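Local structure of cutinase-like protein (2CZQ) at residues A[160-168]-A[176-184]; A[63-71]-A[98-108]. The protein probably hydrolyses carboxylic esters, as expected of a cutinase-like enzyme with the alpha/beta hydrolase fold. All coordinates share one frame; numbering follows the deposited sequence. Where two conformers were deposited one is given.

Contact 1: residues A[160-168]-A[176-184]; sequences VCAYGDGVC and INAQHLSYP
Val167 lies over one face of the His180 imidazole, its CG2 methyl 3.5 Å from the ring centroid and almost on the ring normal in a CH-pi contact, while the carboxylate of Asp165 meets the same ring at its edge. The Tyr183 ring is likewise approached edge-on, at its hydroxyl end, by Asp165 OD2 and Ala162 N. Asp165 OD2 accepts twice. His180 ND1 donates to Asp165 OD2 at 2.8 Å from the syn side, somewhat out of the carboxylate plane, in a nearly straight bond (168°), and Tyr183 OH donates to its anti lone pair with OH 2.6 Å from OD2. The carboxylate is turned 61° from the imidazole plane, and the second contact of His180 ND1, to Asp165 OD1, is weak. With CG anti to the backbone N (chi1 170°), Asp165 carries its carboxylate into this meeting point between the imidazole and the phenol.

The layout is consistent with the Ser-His-Asp triad of alpha/beta hydrolases: on its other side His180 bonds through NE2 to Ser85 OG, and Ser85 lies in a GxSxG sequence resembling a nucleophile elbow. Further bonds hold the carboxylate: Val167 N meets Asp165 OD1 at 2.9 Å in an Asx turn, on the anti side and well out of the carboxylate plane, and Tyr183 OH, while donating to the carboxylate, accepts from Ala162 N at 2.9 Å (N to OH). The disulfide Cys161–Cys168 staples the two ends of the acid-bearing loop together, with Cys168 SG 3.6 Å from Tyr183 OH.

Farther along, Asn177 works both ways. Its ND2 donates to Gly164 O at 2.8 Å, nearly in line with the carbonyl, while OD1 forms a weak N-cap bond to His180 N, so one amide joins the type II turn at Ala162–Asp165 to the helix carrying the histidine.

Contact 2: residues A[63-71]-A[98-108]; sequences IIRRINSGL and LGTSGAAFNAV
The 63-71 part of helix 57-73 and the short helix 103-107 cross almost perpendicularly, at 92°, with their axes 10.2 Å apart at closest approach; the nearest CA atoms are those of Ile67 and Ala104, 6.7 Å apart. Leu98, at the end of helix 86-98, widens the contact beyond this crossing, and the side chains meet mainly through apolar carbons. Ile67 is central. Its CG2 methyl rests on Ala104 CB at 3.8 Å. CG1 lies beside the backbone N (chi1 -70°) and the branch runs on extended, carrying CD1 to Leu98 CD1, tip to tip at 3.9 Å; CD1 also touches Val108 CG2, the two side chains crossing at about a right angle.

This is the helix layer on one side of the parallel sheet of an alpha/beta hydrolase fold: Ile67 also packs on Leu81 and Ile12 of neighbouring strands, and segment 98-108 completes the beta-alpha-beta crossover from strand 78-84 through helix 86-98 to strand 108-114.

One turn further on, Leu71 divides its methyls, CD1 lying over the backbone of Ala103 and Ala104 (3.9 Å to Ala104 CA) and CD2 against Ala107 CB at 3.8 Å. At the opposite end the side chains of Ile64 and Leu98 lie alongside and point opposite ways, Ile64 CG1 coming 3.9 Å from Leu98 CD2.

In the fold
Followed from the N terminus, the chain first lays down strands 9-14 and 41-45, then enters helix 57-73, which supplies the first half of contact 2. Strand 78-84 and helix 86-98 intervene before segment 98-108 returns to that helix, so contact 2 closes a loop of 26 residues. Contact 1 opens at the end of strand 157-160 and closes a far shorter loop of seven residues without helix or strand. The two neither nest nor cross. Their centres lie 29 Å apart on opposite sides of the chain's centre: contact 2 joins helix 57-73 to the end of helix 86-98, helix 103-107 and the start of strand 108-114, contact 1 the loop after strand 157-160 and the segment with the short helix 178-181, around the probable active site.

Contact 1: residues A[160-168]-A[176-184]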
loop_
_atom_site.group_PDB
_atom_site.type_symbol
_atom_site.label_atom_id
_atom_site.label_comp_id
_atom_site.label_asym_id
_atom_site.label_seq_id
_atom_site.Cartn_x
_atom_site.Cartn_y
_atom_site.Cartn_z
ATOM N N VAL A 160 5.277 -1.169 5.789
ATOM C CA VAL A 160 5.700 -2.380 6.467
ATOM C C VAL A 160 6.901 -2.973 5.747
ATOM O O VAL A 160 6.825 -3.329 4.566
ATOM C CB VAL A 160 4.544 -3.399 6.539
ATOM C CG1 VAL A 160 4.957 -4.637 7.322
ATOM C CG2 VAL A 160 3.292 -2.764 7.140
ATOM N N CYS A 161 8.010 -3.063 6.469
ATOM C CA CYS A 161 9.245 -3.591 5.918
ATOM C C CYS A 161 9.741 -4.678 6.845
ATOM O O CYS A 161 10.091 -4.409 7.997
ATOM C CB CYS A 161 10.297 -2.487 5.785
ATOM S SG CYS A 161 11.858 -3.080 5.099
ATOM N N ALA A 162 9.744 -5.912 6.354
ATOM C CA ALA A 162 10.245 -7.042 7.124
ATOM C C ALA A 162 11.726 -6.847 7.384
ATOM O O ALA A 162 12.467 -6.468 6.485
ATOM C CB ALA A 162 10.014 -8.340 6.367
ATOM N N TYR A 163 12.165 -7.110 8.611
ATOM C CA TYR A 163 13.577 -6.992 8.929
ATOM C C TYR A 163 14.385 -7.822 7.945
ATOM O O TYR A 163 14.134 -9.013 7.759
ATOM C CB TYR A 163 13.846 -7.447 10.356
ATOM C CG TYR A 163 15.261 -7.205 10.813
ATOM C CD1 TYR A 163 16.281 -8.109 10.506
ATOM C CD2 TYR A 163 15.584 -6.067 11.542
ATOM C CE1 TYR A 163 17.586 -7.889 10.929
ATOM C CE2 TYR A 163 16.888 -5.843 11.976
ATOM C CZ TYR A 163 17.884 -6.760 11.662
ATOM O OH TYR A 163 19.182 -6.556 12.076
ATOM N N GLY A 164 15.360 -7.187 7.310
ATOM C CA GLY A 164 16.207 -7.897 6.378
ATOM C C GLY A 164 15.658 -8.101 4.979
ATOM O O GLY A 164 16.285 -8.808 4.193
ATOM N N ASP A 165 14.518 -7.492 4.650
ATOM C CA ASP A 165 14.045 -7.455 3.267
ATOM C C ASP A 165 14.931 -6.464 2.514
ATOM O O ASP A 165 14.870 -5.272 2.777
ATOM C CB ASP A 165 12.574 -7.014 3.255
ATOM C CG ASP A 165 12.048 -6.708 1.868
ATOM O OD1 ASP A 165 12.840 -6.656 0.899
ATOM O OD2 ASP A 165 10.822 -6.520 1.682
ATOM N N GLY A 166 15.760 -6.954 1.596
ATOM C CA GLY A 166 16.748 -6.114 0.938
ATOM C C GLY A 166 16.212 -5.018 0.032
ATOM O O GLY A 166 16.971 -4.142 -0.381
ATOM N N VAL A 167 14.922 -5.066 -0.291
ATOM C CA VAL A 167 14.318 -4.059 -1.158
ATOM C C VAL A 167 13.974 -2.782 -0.377
ATOM O O VAL A 167 14.209 -1.671 -0.862
ATOM C CB VAL A 167 13.079 -4.629 -1.884
ATOM C CG1 VAL A 167 12.379 -3.560 -2.702
ATOM C CG2 VAL A 167 13.481 -5.811 -2.769
ATOM N N CYS A 168 13.411 -2.950 0.818
ATOM C CA CYS A 168 13.042 -1.824 1.677
ATOM C C CYS A 168 14.047 -1.538 2.792
ATOM O O CYS A 168 14.014 -0.456 3.382
ATOM C CB CYS A 168 11.631 -2.014 2.255
ATOM S SG CYS A 168 11.375 -3.547 3.159
ATOM N N ILE A 176 16.555 -9.053 -3.299
ATOM C CA ILE A 176 15.322 -9.830 -3.193
ATOM C C ILE A 176 15.626 -11.189 -2.591
ATOM O O ILE A 176 16.193 -12.078 -3.236
ATOM C CB ILE A 176 14.597 -9.991 -4.540
ATOM C CG1 ILE A 176 14.257 -8.627 -5.141
ATOM C CG2 ILE A 176 13.327 -10.835 -4.351
ATOM C CD1 ILE A 176 13.561 -8.725 -6.488
ATOM N N ASN A 177 15.221 -11.337 -1.343
ATOM C CA ASN A 177 15.498 -12.517 -0.553
ATOM C C ASN A 177 14.199 -13.041 0.043
ATOM O O ASN A 177 13.120 -12.512 -0.249
ATOM C CB ASN A 177 16.543 -12.196 0.525
ATOM C CG ASN A 177 16.171 -10.981 1.381
ATOM O OD1 ASN A 177 15.074 -10.421 1.269
ATOM N ND2 ASN A 177 17.091 -10.576 2.246
ATOM N N ALA A 178 14.287 -14.069 0.882
ATOM C CA ALA A 178 13.081 -14.660 1.451
ATOM C C ALA A 178 12.236 -13.627 2.180
ATOM O O ALA A 178 11.008 -13.680 2.145
ATOM C CB ALA A 178 13.432 -15.806 2.378
ATOM N N GLN A 179 12.899 -12.679 2.828
ATOM C CA GLN A 179 12.198 -11.658 3.590
ATOM C C GLN A 179 11.315 -10.792 2.687
ATOM O O GLN A 179 10.207 -10.422 3.072
ATOM C CB GLN A 179 13.198 -10.807 4.371
ATOM C CG GLN A 179 13.822 -11.529 5.558
ATOM C CD GLN A 179 14.862 -12.577 5.179
ATOM O OE1 GLN A 179 15.368 -12.609 4.055
ATOM N NE2 GLN A 179 15.185 -13.439 6.130
ATOM N N HIS A 180 11.779 -10.502 1.471
ATOM C CA HIS A 180 10.967 -9.742 0.521
ATOM C C HIS A 180 9.760 -10.526 0.041
ATOM O O HIS A 180 8.746 -9.933 -0.343
ATOM C CB HIS A 180 11.781 -9.301 -0.699
ATOM C CG HIS A 180 11.068 -8.303 -1.562
ATOM N ND1 HIS A 180 10.627 -7.093 -1.074
ATOM C CD2 HIS A 180 10.711 -8.333 -2.870
ATOM C CE1 HIS A 180 10.032 -6.421 -2.045
ATOM N NE2 HIS A 180 10.074 -7.147 -3.148
ATOM N N LEU A 181 9.883 -11.851 0.050
ATOM C CA LEU A 181 8.845 -12.742 -0.453
ATOM C C LEU A 181 7.885 -13.203 0.649
ATOM O O LEU A 181 6.929 -13.915 0.372
ATOM C CB LEU A 181 9.484 -13.962 -1.137
ATOM C CG LEU A 181 10.531 -13.663 -2.216
ATOM C CD1 LEU A 181 11.166 -14.946 -2.725
ATOM C CD2 LEU A 181 9.931 -12.871 -3.375
ATOM N N SER A 182 8.135 -12.782 1.889
ATOM C CA SER A 182 7.454 -13.318 3.069
ATOM C C SER A 182 6.034 -12.795 3.265
ATOM O O SER A 182 5.198 -13.462 3.875
ATOM C CB SER A 182 8.289 -13.042 4.337
ATOM O OG SER A 182 8.310 -11.645 4.634
ATOM N N TYR A 183 5.771 -11.597 2.754
ATOM C CA TYR A 183 4.572 -10.866 3.141
ATOM C C TYR A 183 3.244 -11.585 2.945
ATOM O O TYR A 183 2.390 -11.484 3.824
ATOM C CB TYR A 183 4.513 -9.492 2.480
ATOM C CG TYR A 183 5.714 -8.636 2.765
ATOM C CD1 TYR A 183 5.815 -7.898 3.942
ATOM C CD2 TYR A 183 6.756 -8.560 1.850
ATOM C CE1 TYR A 183 6.924 -7.108 4.193
ATOM C CE2 TYR A 183 7.869 -7.774 2.089
ATOM C CZ TYR A 183 7.949 -7.053 3.270
ATOM O OH TYR A 183 9.034 -6.255 3.538
ATOM N N PRO A 184 3.024 -12.267 1.813
ATOM C CA PRO A 184 1.716 -12.898 1.583
ATOM C C PRO A 184 1.267 -13.808 2.719
ATOM O O PRO A 184 0.063 -13.870 2.990
ATOM C CB PRO A 184 1.935 -13.701 0.301
ATOM C CG PRO A 184 2.959 -12.909 -0.435
ATOM C CD PRO A 184 3.916 -12.460 0.648
#

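Contact 2: residues A[63-71]-A[98-108]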
loop_
_atom_site.group_PDB
_atom_site.type_symbol
_atom_site.label_atom_id
_atom_site.label_comp_id
_atom_site.label_asym_id
_atom_site.label_seq_id
_atom_site.Cartn_x
_atom_site.Cartn_y
_atom_site.Cartn_z
ATOM N N ILE A 63 -3.844 3.665 -10.813
ATOM C CA ILE A 63 -4.299 3.928 -9.445
ATOM C C ILE A 63 -5.133 5.211 -9.420
ATOM O O ILE A 63 -6.252 5.251 -8.899
ATOM C CB ILE A 63 -3.097 4.084 -8.485
ATOM C CG1 ILE A 63 -2.354 2.760 -8.301
ATOM C CG2 ILE A 63 -3.552 4.629 -7.123
ATOM C CD1 ILE A 63 -0.965 2.949 -7.688
ATOM N N ILE A 64 -4.555 6.268 -9.978
ATOM C CA ILE A 64 -5.187 7.578 -9.957
ATOM C C ILE A 64 -6.461 7.577 -10.800
ATOM O O ILE A 64 -7.472 8.157 -10.402
ATOM C CB ILE A 64 -4.182 8.669 -10.377
ATOM C CG1 ILE A 64 -3.070 8.779 -9.322
ATOM C CG2 ILE A 64 -4.893 10.003 -10.575
ATOM C CD1 ILE A 64 -1.911 9.675 -9.713
ATOM N N ARG A 65 -6.420 6.889 -11.941
ATOM C CA ARG A 65 -7.604 6.720 -12.782
ATOM C C ARG A 65 -8.759 6.108 -11.987
ATOM O O ARG A 65 -9.890 6.606 -12.044
ATOM C CB ARG A 65 -7.279 5.872 -14.015
ATOM C CG ARG A 65 -8.488 5.472 -14.859
ATOM C CD ARG A 65 -8.329 4.119 -15.544
ATOM N NE ARG A 65 -9.247 3.106 -15.023
ATOM C CZ ARG A 65 -9.075 2.415 -13.898
ATOM N NH1 ARG A 65 -8.015 2.619 -13.131
ATOM N NH2 ARG A 65 -9.979 1.517 -13.531
ATOM N N ARG A 66 -8.482 5.033 -11.250
ATOM C CA ARG A 66 -9.524 4.376 -10.467
ATOM C C ARG A 66 -10.068 5.292 -9.374
ATOM O O ARG A 66 -11.279 5.335 -9.147
ATOM C CB ARG A 66 -9.038 3.046 -9.873
ATOM C CG ARG A 66 -10.109 2.276 -9.112
ATOM C CD ARG A 66 -11.254 1.834 -10.000
ATOM N NE ARG A 66 -12.348 1.156 -9.312
ATOM C CZ ARG A 66 -13.352 1.767 -8.683
ATOM N NH1 ARG A 66 -13.396 3.090 -8.596
ATOM N NH2 ARG A 66 -14.321 1.042 -8.137
ATOM N N ILE A 67 -9.176 6.019 -8.703
ATOM C CA ILE A 67 -9.598 6.961 -7.672
ATOM C C ILE A 67 -10.561 7.992 -8.257
ATOM O O ILE A 67 -11.649 8.230 -7.719
ATOM C CB ILE A 67 -8.379 7.664 -7.040
ATOM C CG1 ILE A 67 -7.572 6.677 -6.196
ATOM C CG2 ILE A 67 -8.817 8.882 -6.210
ATOM C CD1 ILE A 67 -6.221 7.217 -5.765
ATOM N N ASN A 68 -10.157 8.606 -9.364
ATOM C CA ASN A 68 -10.948 9.674 -9.950
ATOM C C ASN A 68 -12.253 9.177 -10.562
ATOM O O ASN A 68 -13.285 9.836 -10.434
ATOM C CB ASN A 68 -10.114 10.472 -10.948
ATOM C CG ASN A 68 -9.042 11.314 -10.268
ATOM O OD1 ASN A 68 -9.184 11.715 -9.114
ATOM N ND2 ASN A 68 -7.960 11.581 -10.987
ATOM N N SER A 69 -12.225 8.008 -11.193
ATOM C CA SER A 69 -13.450 7.448 -11.765
ATOM C C SER A 69 -14.466 7.126 -10.675
ATOM O O SER A 69 -15.663 7.372 -10.847
ATOM C CB SER A 69 -13.147 6.175 -12.558
ATOM O OG SER A 69 -12.383 6.450 -13.714
ATOM N N GLY A 70 -13.987 6.590 -9.554
ATOM C CA GLY A 70 -14.851 6.299 -8.429
ATOM C C GLY A 70 -15.479 7.557 -7.864
ATOM O O GLY A 70 -16.681 7.586 -7.588
ATOM N N LEU A 71 -14.679 8.609 -7.697
ATOM C CA LEU A 71 -15.194 9.858 -7.131
ATOM C C LEU A 71 -16.230 10.510 -8.026
ATOM O O LEU A 71 -17.167 11.143 -7.536
ATOM C CB LEU A 71 -14.061 10.831 -6.808
ATOM C CG LEU A 71 -13.276 10.442 -5.548
ATOM C CD1 LEU A 71 -11.937 11.161 -5.497
ATOM C CD2 LEU A 71 -14.103 10.733 -4.300
ATOM N N LEU A 98 -0.725 13.088 -6.419
ATOM C CA LEU A 98 -2.027 13.497 -5.897
ATOM C C LEU A 98 -1.954 14.747 -5.031
ATOM O O LEU A 98 -2.901 15.527 -4.979
ATOM C CB LEU A 98 -2.678 12.368 -5.105
ATOM C CG LEU A 98 -3.195 11.175 -5.912
ATOM C CD1 LEU A 98 -3.617 10.058 -4.976
ATOM C CD2 LEU A 98 -4.330 11.568 -6.846
ATOM N N GLY A 99 -0.833 14.939 -4.349
ATOM C CA GLY A 99 -0.710 16.045 -3.422
ATOM C C GLY A 99 -1.378 15.736 -2.098
ATOM O O GLY A 99 -1.826 14.612 -1.860
ATOM N N THR A 100 -1.444 16.746 -1.237
ATOM C CA THR A 100 -1.849 16.552 0.155
ATOM C C THR A 100 -3.108 17.328 0.515
ATOM O O THR A 100 -3.384 17.578 1.691
ATOM C CB THR A 100 -0.699 16.925 1.123
ATOM O OG1 THR A 100 -0.242 18.252 0.837
ATOM C CG2 THR A 100 0.527 16.051 0.887
ATOM N N SER A 101 -3.864 17.709 -0.510
ATOM C CA SER A 101 -5.144 18.383 -0.346
ATOM C C SER A 101 -6.031 18.039 -1.538
ATOM O O SER A 101 -5.531 17.634 -2.589
ATOM C CB SER A 101 -4.947 19.900 -0.247
ATOM O OG SER A 101 -4.517 20.444 -1.483
ATOM N N GLY A 102 -7.340 18.199 -1.370
ATOM C CA GLY A 102 -8.275 17.969 -2.455
ATOM C C GLY A 102 -9.051 16.675 -2.312
ATOM O O GLY A 102 -8.834 15.901 -1.374
ATOM N N ALA A 103 -9.948 16.437 -3.265
ATOM C CA ALA A 103 -10.903 15.339 -3.185
ATOM C C ALA A 103 -10.253 13.964 -3.123
ATOM O O ALA A 103 -10.663 13.123 -2.317
ATOM C CB ALA A 103 -11.889 15.410 -4.340
ATOM N N ALA A 104 -9.256 13.732 -3.975
ATOM C CA ALA A 104 -8.593 12.433 -4.011
ATOM C C ALA A 104 -7.880 12.172 -2.691
ATOM O O ALA A 104 -8.048 11.113 -2.093
ATOM C CB ALA A 104 -7.633 12.343 -5.181
ATOM N N PHE A 105 -7.108 13.150 -2.219
ATOM C CA PHE A 105 -6.444 13.029 -0.930
ATOM C C PHE A 105 -7.441 12.686 0.174
ATOM O O PHE A 105 -7.211 11.776 0.968
ATOM C CB PHE A 105 -5.711 14.322 -0.576
ATOM C CG PHE A 105 -5.067 14.289 0.779
ATOM C CD1 PHE A 105 -3.832 13.675 0.953
ATOM C CD2 PHE A 105 -5.702 14.846 1.888
ATOM C CE1 PHE A 105 -3.226 13.632 2.200
ATOM C CE2 PHE A 105 -5.102 14.803 3.144
ATOM C CZ PHE A 105 -3.862 14.192 3.300
ATOM N N ASN A 106 -8.547 13.423 0.230
ATOM C CA ASN A 106 -9.539 13.218 1.275
ATOM C C ASN A 106 -10.176 11.829 1.228
ATOM O O ASN A 106 -10.485 11.252 2.270
ATOM C CB ASN A 106 -10.626 14.292 1.202
ATOM C CG ASN A 106 -10.129 15.670 1.614
ATOM O OD1 ASN A 106 -9.107 15.815 2.287
ATOM N ND2 ASN A 106 -10.864 16.696 1.206
ATOM N N ALA A 107 -10.364 11.299 0.021
ATOM C CA ALA A 107 -11.025 10.008 -0.171
ATOM C C ALA A 107 -10.135 8.821 0.189
ATOM O O ALA A 107 -10.638 7.740 0.528
ATOM C CB ALA A 107 -11.520 9.874 -1.603
ATOM N N VAL A 108 -8.818 9.012 0.090
ATOM C CA VAL A 108 -7.882 7.953 0.444
ATOM C C VAL A 108 -7.710 7.952 1.958
ATOM O O VAL A 108 -7.060 8.834 2.535
ATOM C CB VAL A 108 -6.524 8.097 -0.271
ATOM C CG1 VAL A 108 -5.585 6.983 0.169
ATOM C CG2 VAL A 108 -6.707 8.055 -1.786
#